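Local coordinates for protein 2,3-dihydroxybenzoate-AMP ligase (Mycobacterium smegmatis, PDB 5KEI) that belongs to the ANL superfamily of AMP-binding enzymes, joining a large N-terminal domain to a small, separately folded C-terminal domain, at residues A106-A111 with P254-F259; A245-L250 with T322-Q327; A421-F426 with S481-A486. All blocks are in the same frame, centred on the assembly; numbering follows the deposited sequence.

Contact 1. Residues A106-A111 with P254-F259; sequences AEFAVA and PAAHNF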
loop_
_atom_site.group_PDB
_atom_site.type_symbol
_atom_site.label_atom_id
_atom_site.label_comp_id
_atom_site.label_asym_id
_atom_site.label_seq_id
_atom_site.Cartn_x
_atom_site.Cartn_y
_atom_site.Cartn_z
ATOM N N ALA A 106 -6.479 -12.221 -15.578
ATOM C CA ALA A 106 -5.602 -11.580 -16.562
ATOM C C ALA A 106 -6.121 -10.184 -16.867
ATOM O O ALA A 106 -5.348 -9.266 -17.121
ATOM C CB ALA A 106 -5.510 -12.398 -17.836
ATOM N N GLU A 107 -7.439 -10.024 -16.806
ATOM C CA GLU A 107 -8.089 -8.755 -17.095
ATOM C C GLU A 107 -7.620 -7.623 -16.163
ATOM O O GLU A 107 -7.763 -6.437 -16.487
ATOM C CB GLU A 107 -9.610 -8.926 -17.014
ATOM C CG GLU A 107 -10.402 -7.869 -17.754
ATOM C CD GLU A 107 -10.088 -7.811 -19.247
ATOM O OE1 GLU A 107 -9.683 -8.844 -19.830
ATOM O OE2 GLU A 107 -10.245 -6.722 -19.840
ATOM N N PHE A 108 -7.053 -7.986 -15.012
ATOM C CA PHE A 108 -6.533 -6.985 -14.080
ATOM C C PHE A 108 -5.417 -6.190 -14.767
ATOM O O PHE A 108 -5.333 -4.963 -14.623
ATOM C CB PHE A 108 -6.039 -7.647 -12.770
ATOM C CG PHE A 108 -5.295 -6.707 -11.846
ATOM C CD1 PHE A 108 -5.972 -5.954 -10.901
ATOM C CD2 PHE A 108 -3.920 -6.570 -11.935
ATOM C CE1 PHE A 108 -5.292 -5.090 -10.068
ATOM C CE2 PHE A 108 -3.232 -5.702 -11.102
ATOM C CZ PHE A 108 -3.914 -4.967 -10.163
ATOM N N ALA A 109 -4.576 -6.901 -15.519
ATOM C CA ALA A 109 -3.507 -6.280 -16.299
ATOM C C ALA A 109 -4.063 -5.423 -17.436
ATOM O O ALA A 109 -3.503 -4.376 -17.742
ATOM C CB ALA A 109 -2.527 -7.359 -16.870
ATOM N N VAL A 110 -5.146 -5.875 -18.069
ATOM C CA VAL A 110 -5.779 -5.113 -19.151
ATOM C C VAL A 110 -6.308 -3.785 -18.620
ATOM O O VAL A 110 -6.098 -2.743 -19.237
ATOM C CB VAL A 110 -6.929 -5.894 -19.808
ATOM C CG1 VAL A 110 -7.502 -5.115 -20.982
ATOM C CG2 VAL A 110 -6.455 -7.281 -20.229
ATOM N N ALA A 111 -6.959 -3.824 -17.457
ATOM C CA ALA A 111 -7.441 -2.615 -16.797
ATOM C C ALA A 111 -6.316 -1.668 -16.336
ATOM O O ALA A 111 -6.409 -0.453 -16.525
ATOM C CB ALA A 111 -8.312 -2.985 -15.617
ATOM N N PRO A 254 -4.071 -10.553 -3.259
ATOM C CA PRO A 254 -4.876 -9.657 -4.106
ATOM C C PRO A 254 -4.015 -8.760 -4.996
ATOM O O PRO A 254 -3.203 -7.989 -4.495
ATOM C CB PRO A 254 -5.666 -8.822 -3.092
ATOM C CG PRO A 254 -5.003 -9.043 -1.791
ATOM C CD PRO A 254 -4.416 -10.406 -1.840
ATOM N N ALA A 255 -4.210 -8.866 -6.304
ATOM C CA ALA A 255 -3.321 -8.243 -7.281
ATOM C C ALA A 255 -3.110 -6.745 -7.079
ATOM O O ALA A 255 -2.090 -6.212 -7.504
ATOM C CB ALA A 255 -3.835 -8.505 -8.693
ATOM N N ALA A 256 -4.042 -6.060 -6.422
ATOM C CA ALA A 256 -3.934 -4.600 -6.320
ATOM C C ALA A 256 -3.047 -4.169 -5.166
ATOM O O ALA A 256 -2.691 -2.993 -5.055
ATOM C CB ALA A 256 -5.305 -3.962 -6.180
ATOM N N HIS A 257 -2.698 -5.110 -4.303
ATOM C CA HIS A 257 -1.812 -4.792 -3.194
ATOM C C HIS A 257 -0.378 -4.592 -3.694
ATOM O O HIS A 257 0.086 -5.330 -4.563
ATOM C CB HIS A 257 -1.845 -5.892 -2.135
ATOM C CG HIS A 257 -1.166 -5.509 -0.856
ATOM N ND1 HIS A 257 0.206 -5.515 -0.708
ATOM C CD2 HIS A 257 -1.669 -5.090 0.331
ATOM C CE1 HIS A 257 0.518 -5.133 0.516
ATOM N NE2 HIS A 257 -0.602 -4.866 1.167
ATOM N N ASN A 258 0.305 -3.593 -3.137
ATOM C CA ASN A 258 1.694 -3.305 -3.458
ATOM C C ASN A 258 2.571 -4.565 -3.596
ATOM O O ASN A 258 3.370 -4.683 -4.531
ATOM C CB ASN A 258 2.283 -2.389 -2.387
ATOM C CG ASN A 258 3.636 -1.839 -2.775
ATOM O OD1 ASN A 258 3.891 -1.588 -3.953
ATOM N ND2 ASN A 258 4.506 -1.638 -1.793
ATOM N N PHE A 259 2.385 -5.517 -2.688
ATOM C CA PHE A 259 3.304 -6.641 -2.583
ATOM C C PHE A 259 3.280 -7.519 -3.859
ATOM O O PHE A 259 4.325 -7.690 -4.474
ATOM C CB PHE A 259 2.995 -7.439 -1.303
ATOM C CG PHE A 259 4.007 -8.504 -0.968
ATOM C CD1 PHE A 259 5.275 -8.499 -1.536
ATOM C CD2 PHE A 259 3.679 -9.521 -0.079
ATOM C CE1 PHE A 259 6.207 -9.475 -1.229
ATOM C CE2 PHE A 259 4.608 -10.525 0.235
ATOM C CZ PHE A 259 5.886 -10.491 -0.343
#
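A 2.9 Å hydrogen bond from H257 N to P254 O closes the type I beta turn that presents A255 and A256 to the ring of F108. No hydrogen bond runs between 106-111 and 254-259; what joins them is a single aromatic side chain reaching out of the first turn of helix 107-117. Its CG stands anti to the backbone N (chi1 171°), which swings the ring off the helix and over to the turn. The A255 methyl then sits almost exactly above the middle of one face, a CH-pi contact with CB 3.6 Å from the centroid of the F108 ring and only 6° off the ring normal. The far end of the ring goes further along the turn: F108 CZ comes within 3.5 Å of A255 O, a van der Waals approach, and F108 CE1 lies 4.0 Å from A256 CB, with A256 meeting the ring obliquely. All three residues are buried. The turn has a second hold: A255 N bonds to OD1 of N104, just before the helix. Beyond the turn, H257 takes the N-cap position of helix 258-262: its ND1 accepts from F259 N at 2.9 Å, nearly straight at 172° and close to the imidazole plane, so the histidine ring is held in one orientation at the helix start. The whole contact is wedged between the two large sheets of the AMP-binding domain. M124, on strand 121-124 of one sheet, touches F108 and A256, while F278, on strand 275-278 of the other, touches F108 and A255; alongside, A106 and A109 rest on V64 of strand 62-65.

Contact 2. Residues A245-L250 with T322-Q327; sequences ADDVYL and TLRLLQ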
loop_
_atom_site.group_PDB
_atom_site.type_symbol
_atom_site.label_atom_id
_atom_site.label_comp_id
_atom_site.label_asym_id
_atom_site.label_seq_id
_atom_site.Cartn_x
_atom_site.Cartn_y
_atom_site.Cartn_z
ATOM N N ALA A 245 13.299 -13.870 -17.923
ATOM C CA ALA A 245 12.181 -14.205 -18.805
ATOM C C ALA A 245 11.687 -15.647 -18.623
ATOM O O ALA A 245 10.612 -16.001 -19.103
ATOM C CB ALA A 245 12.567 -13.970 -20.252
ATOM N N ASP A 246 12.463 -16.467 -17.922
ATOM C CA ASP A 246 12.090 -17.860 -17.671
ATOM C C ASP A 246 11.247 -18.028 -16.400
ATOM O O ASP A 246 10.651 -19.077 -16.189
ATOM C CB ASP A 246 13.341 -18.744 -17.558
ATOM C CG ASP A 246 14.187 -18.740 -18.827
ATOM O OD1 ASP A 246 13.613 -18.786 -19.946
ATOM O OD2 ASP A 246 15.436 -18.683 -18.698
ATOM N N ASP A 247 11.200 -17.014 -15.544
ATOM C CA ASP A 247 10.423 -17.166 -14.315
ATOM C C ASP A 247 8.923 -17.106 -14.607
ATOM O O ASP A 247 8.483 -16.459 -15.558
ATOM C CB ASP A 247 10.793 -16.104 -13.277
ATOM C CG ASP A 247 12.112 -16.381 -12.602
ATOM O OD1 ASP A 247 12.196 -17.385 -11.860
ATOM O OD2 ASP A 247 13.063 -15.588 -12.802
ATOM N N VAL A 248 8.155 -17.804 -13.781
ATOM C CA VAL A 248 6.697 -17.791 -13.838
ATOM C C VAL A 248 6.175 -17.424 -12.451
ATOM O O VAL A 248 6.233 -18.238 -11.531
ATOM C CB VAL A 248 6.139 -19.163 -14.292
ATOM C CG1 VAL A 248 4.638 -19.112 -14.435
ATOM C CG2 VAL A 248 6.802 -19.591 -15.620
ATOM N N TYR A 249 5.708 -16.187 -12.295
ATOM C CA TYR A 249 5.286 -15.680 -10.981
ATOM C C TYR A 249 3.787 -15.883 -10.748
ATOM O O TYR A 249 2.963 -15.557 -11.596
ATOM C CB TYR A 249 5.661 -14.202 -10.847
ATOM C CG TYR A 249 5.171 -13.524 -9.589
ATOM C CD1 TYR A 249 5.847 -13.673 -8.384
ATOM C CD2 TYR A 249 4.034 -12.711 -9.612
ATOM C CE1 TYR A 249 5.390 -13.041 -7.217
ATOM C CE2 TYR A 249 3.564 -12.081 -8.454
ATOM C CZ TYR A 249 4.246 -12.250 -7.265
ATOM O OH TYR A 249 3.797 -11.626 -6.131
ATOM N N LEU A 250 3.439 -16.440 -9.598
ATOM C CA LEU A 250 2.039 -16.714 -9.289
ATOM C C LEU A 250 1.500 -15.651 -8.350
ATOM O O LEU A 250 2.010 -15.473 -7.243
ATOM C CB LEU A 250 1.883 -18.097 -8.670
ATOM C CG LEU A 250 0.511 -18.473 -8.106
ATOM C CD1 LEU A 250 -0.452 -18.867 -9.228
ATOM C CD2 LEU A 250 0.647 -19.589 -7.088
ATOM N N THR A 322 9.792 -26.951 -9.169
ATOM C CA THR A 322 10.011 -25.809 -10.053
ATOM C C THR A 322 10.143 -24.502 -9.271
ATOM O O THR A 322 10.845 -23.590 -9.698
ATOM C CB THR A 322 8.878 -25.693 -11.097
ATOM O OG1 THR A 322 9.051 -24.498 -11.869
ATOM C CG2 THR A 322 7.503 -25.691 -10.423
ATOM N N LEU A 323 9.484 -24.435 -8.116
ATOM C CA LEU A 323 9.529 -23.257 -7.253
ATOM C C LEU A 323 10.971 -22.990 -6.764
ATOM O O LEU A 323 11.718 -23.909 -6.450
ATOM C CB LEU A 323 8.555 -23.441 -6.078
ATOM C CG LEU A 323 8.127 -22.221 -5.259
ATOM C CD1 LEU A 323 7.255 -21.263 -6.057
ATOM C CD2 LEU A 323 7.404 -22.645 -4.000
ATOM N N ARG A 324 11.362 -21.728 -6.730
ATOM C CA ARG A 324 12.721 -21.358 -6.373
ATOM C C ARG A 324 12.742 -20.127 -5.485
ATOM O O ARG A 324 13.724 -19.867 -4.795
ATOM C CB ARG A 324 13.548 -21.082 -7.621
ATOM C CG ARG A 324 13.127 -19.834 -8.362
ATOM C CD ARG A 324 14.337 -19.012 -8.708
ATOM N NE ARG A 324 14.026 -17.777 -9.428
ATOM C CZ ARG A 324 14.430 -16.567 -9.056
ATOM N NH1 ARG A 324 15.150 -16.416 -7.951
ATOM N NH2 ARG A 324 14.116 -15.506 -9.795
ATOM N N LEU A 325 11.654 -19.364 -5.524
ATOM C CA LEU A 325 11.523 -18.164 -4.718
ATOM C C LEU A 325 10.135 -18.115 -4.107
ATOM O O LEU A 325 9.142 -17.925 -4.812
ATOM C CB LEU A 325 11.785 -16.896 -5.549
ATOM C CG LEU A 325 11.582 -15.548 -4.823
ATOM C CD1 LEU A 325 12.606 -15.324 -3.729
ATOM C CD2 LEU A 325 11.623 -14.409 -5.800
ATOM N N LEU A 326 10.080 -18.302 -2.796
ATOM C CA LEU A 326 8.876 -18.066 -2.015
ATOM C C LEU A 326 9.085 -16.858 -1.117
ATOM O O LEU A 326 9.795 -16.933 -0.117
ATOM C CB LEU A 326 8.516 -19.288 -1.182
ATOM C CG LEU A 326 7.294 -19.119 -0.278
ATOM C CD1 LEU A 326 6.107 -18.768 -1.124
ATOM C CD2 LEU A 326 7.030 -20.392 0.469
ATOM N N GLN A 327 8.496 -15.732 -1.502
ATOM C CA GLN A 327 8.524 -14.542 -0.671
ATOM C C GLN A 327 7.454 -14.662 0.396
ATOM O O GLN A 327 6.360 -15.168 0.130
ATOM C CB GLN A 327 8.272 -13.261 -1.477
ATOM C CG GLN A 327 9.141 -13.015 -2.688
ATOM C CD GLN A 327 8.712 -11.741 -3.435
ATOM O OE1 GLN A 327 7.626 -11.684 -4.028
ATOM N NE2 GLN A 327 9.544 -10.704 -3.361
HETATM O O HOH W 1 5.651 -10.110 -5.252
#
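D247 and R324 approach each other with their CA atoms 9.3 Å apart, and the CA atoms of Y249 and L325 are separated by a similar 9.2 Å, because parallel strands 248-251 and 325-328 are next-nearest neighbours in the mixed sheet of the AMP-binding domain, with strand 298-301 running between them. The side chains span that middle strand in two places. At the entry to the strands, R324 grips the D247 carboxylate side-on. R324 NE donates to D247 OD1 at 3.1 Å (162°), on the syn side and nearly in the guanidinium plane, while R324 NH2 reaches D247 OD2 at 3.2 Å from above the carboxylate plane; a weak third bond joins R324 NH2 to D247 OD1 at 3.4 Å. With the two planes 44° apart, the two-nitrogen grip is twisted rather than flat. R324 gets there with CG between its backbone N and carbonyl carbon (chi1 69°) and a bend at chi2. Each partner is held again: D247 OD2 by T244 N, D247 OD1 by T297 OG1, and R324 NH2 by C241 O, so the salt bridge also ties in the loop after helix 227-240 and the residue just before the middle strand. Deeper in, the Y249 ring and the Q327 amide stand nearly perpendicular. The NE2 of Q327 turns to C263 O and Q350 OE1, and a water takes up the other end of the amide, accepting from Y249 OH at 2.6 Å and donating to Q327 OE1 at 2.8 Å.

Contact 3. Residues A421-F426 with S481-A486; sequences ANERSF and SVWAAA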
loop_
_atom_site.group_PDB
_atom_site.type_symbol
_atom_site.label_atom_id
_atom_site.label_comp_id
_atom_site.label_asym_id
_atom_site.label_seq_id
_atom_site.Cartn_x
_atom_site.Cartn_y
_atom_site.Cartn_z
ATOM N N ALA A 421 -3.446 14.395 8.040
ATOM C CA ALA A 421 -2.667 13.161 8.207
ATOM C C ALA A 421 -1.176 13.385 7.929
ATOM O O ALA A 421 -0.316 12.772 8.566
ATOM C CB ALA A 421 -3.211 12.066 7.317
ATOM N N ASN A 422 -0.859 14.279 6.998
ATOM C CA ASN A 422 0.540 14.543 6.687
ATOM C C ASN A 422 1.287 15.262 7.801
ATOM O O ASN A 422 2.405 14.874 8.125
ATOM C CB ASN A 422 0.648 15.321 5.390
ATOM C CG ASN A 422 0.327 14.465 4.203
ATOM O OD1 ASN A 422 0.496 13.244 4.266
ATOM N ND2 ASN A 422 -0.138 15.076 3.116
ATOM N N GLU A 423 0.677 16.286 8.398
ATOM C CA GLU A 423 1.260 16.934 9.577
ATOM C C GLU A 423 1.578 15.921 10.659
ATOM O O GLU A 423 2.582 16.028 11.356
ATOM C CB GLU A 423 0.320 17.986 10.154
ATOM C CG GLU A 423 0.111 19.202 9.279
ATOM C CD GLU A 423 -0.789 20.242 9.942
ATOM O OE1 GLU A 423 -1.085 20.080 11.154
ATOM O OE2 GLU A 423 -1.189 21.213 9.247
ATOM N N ARG A 424 0.717 14.923 10.768
ATOM C CA ARG A 424 0.766 13.946 11.855
ATOM C C ARG A 424 1.749 12.789 11.591
ATOM O O ARG A 424 2.421 12.314 12.506
ATOM C CB ARG A 424 -0.660 13.420 12.089
ATOM C CG ARG A 424 -0.837 12.395 13.182
ATOM C CD ARG A 424 -2.289 11.916 13.250
ATOM N NE ARG A 424 -2.427 10.682 14.040
ATOM C CZ ARG A 424 -2.577 10.638 15.367
ATOM N NH1 ARG A 424 -2.614 11.760 16.085
ATOM N NH2 ARG A 424 -2.691 9.467 15.984
ATOM N N SER A 425 1.864 12.374 10.330
ATOM C CA SER A 425 2.553 11.135 9.969
ATOM C C SER A 425 4.009 11.290 9.502
ATOM O O SER A 425 4.698 10.292 9.287
ATOM C CB SER A 425 1.764 10.422 8.866
ATOM O OG SER A 425 0.394 10.276 9.204
ATOM N N PHE A 426 4.477 12.524 9.337
ATOM C CA PHE A 426 5.834 12.746 8.849
ATOM C C PHE A 426 6.690 13.632 9.760
ATOM O O PHE A 426 6.239 14.667 10.252
ATOM C CB PHE A 426 5.807 13.367 7.434
ATOM C CG PHE A 426 5.213 12.465 6.381
ATOM C CD1 PHE A 426 3.854 12.473 6.129
ATOM C CD2 PHE A 426 6.011 11.617 5.649
ATOM C CE1 PHE A 426 3.305 11.635 5.165
ATOM C CE2 PHE A 426 5.465 10.776 4.686
ATOM C CZ PHE A 426 4.114 10.783 4.448
ATOM N N SER A 481 -14.413 18.565 12.553
ATOM C CA SER A 481 -13.987 19.684 13.386
ATOM C C SER A 481 -12.649 19.427 14.069
ATOM O O SER A 481 -11.986 20.364 14.500
ATOM C CB SER A 481 -15.057 20.013 14.433
ATOM O OG SER A 481 -16.229 20.536 13.818
ATOM N N VAL A 482 -12.250 18.163 14.162
ATOM C CA VAL A 482 -10.960 17.820 14.753
ATOM C C VAL A 482 -9.852 17.764 13.693
ATOM O O VAL A 482 -9.805 16.847 12.845
ATOM C CB VAL A 482 -11.011 16.472 15.492
ATOM C CG1 VAL A 482 -9.678 16.196 16.178
ATOM C CG2 VAL A 482 -12.151 16.456 16.498
ATOM N N TRP A 483 -8.972 18.760 13.741
ATOM C CA TRP A 483 -7.824 18.806 12.853
ATOM C C TRP A 483 -6.740 17.848 13.326
ATOM O O TRP A 483 -6.407 16.914 12.615
ATOM C CB TRP A 483 -7.255 20.220 12.757
ATOM C CG TRP A 483 -6.110 20.293 11.780
ATOM C CD1 TRP A 483 -4.776 20.375 12.080
ATOM C CD2 TRP A 483 -6.200 20.268 10.351
ATOM N NE1 TRP A 483 -4.033 20.406 10.921
ATOM C CE2 TRP A 483 -4.887 20.349 9.842
ATOM C CE3 TRP A 483 -7.266 20.198 9.445
ATOM C CZ2 TRP A 483 -4.606 20.362 8.473
ATOM C CZ3 TRP A 483 -6.989 20.214 8.088
ATOM C CH2 TRP A 483 -5.672 20.290 7.616
ATOM N N ALA A 484 -6.184 18.116 14.511
ATOM C CA ALA A 484 -5.214 17.240 15.181
ATOM C C ALA A 484 -5.780 16.800 16.539
ATOM O O ALA A 484 -6.620 17.495 17.108
ATOM C CB ALA A 484 -3.881 17.953 15.364
ATOM N N ALA A 485 -5.340 15.656 17.057
ATOM C CA ALA A 485 -5.840 15.165 18.345
ATOM C C ALA A 485 -4.754 14.452 19.131
ATOM O O ALA A 485 -3.896 13.796 18.548
ATOM C CB ALA A 485 -7.027 14.236 18.147
ATOM N N ALA A 486 -4.791 14.579 20.453
ATOM C CA ALA A 486 -3.892 13.824 21.327
ATOM C C ALA A 486 -4.623 13.296 22.574
ATOM O O ALA A 486 -5.149 14.067 23.370
ATOM C CB ALA A 486 -2.704 14.681 21.732
#
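A classic beta bulge, formed by W483 and A484 where both face V504, lies where strand 482-492 of the C-terminal domain meets helix 419-425, and it is the tryptophan of the bulge that makes the main bond. With chi1 at -177° the indole is turned away from its own amide nitrogen and reaches the last turn of the helix. There the N-H of W483 NE1 points at E423 OE1, 3.0 Å away, at an N-H...O angle of 162°. The bond is asymmetric in its planes. From the tryptophan side the acceptor lies at the ring edge, close to the indole plane; from the glutamate side the donor comes in from well above the carboxylate, whose plane is turned 62° from the ring. E423 reaches the indole with an extended chain, and its second oxygen, OE2, stays near the same edge, 3.6 Å from W483 CZ2. E419 and A420, a turn earlier on the helix, touch the indole as well. One residue on, R424 heads toward the strand after the corner: its chain is extended from CG to NE, and R424 NH1 lies 3.4 Å from A485 O, near the guanidinium plane. E473 forms a salt bridge to R424 NH2, so helix 469-477 shares the charge. Within the helix, S425 OG donates to A421 O at 2.7 Å, an oxygen that also takes the backbone N-H of S425. A neutral indole N-H on an exposed carboxylate, plus an arginine paired with E473 of another helix, makes a small, polar, partly exposed joint, consistent with a C-terminal domain that in ANL enzymes can reorient against the larger one.

Overall arrangement
Contacts 1 and 2 belong to the AMP-binding domain, where contact 2 lies in the mixed sheet and contact 1 packs against it: strand 248-251 leads on in the chain to helix 258-262, and F259 packs on Q327 where the two contacts meet, F259 CZ lying 3.8 Å from Q327 CB. Contact 1, nearest the centre of the chain, has no polar bond across its segments. Contact 2, also largely buried but farther out, spans a strand with a salt bridge and a water. Contact 3 lies on the opposite side of the chain's centre, its centre about 32 Å and 42 Å from those of contacts 1 and 2. Partly exposed, it joins two domains through polar groups rather than layers of one.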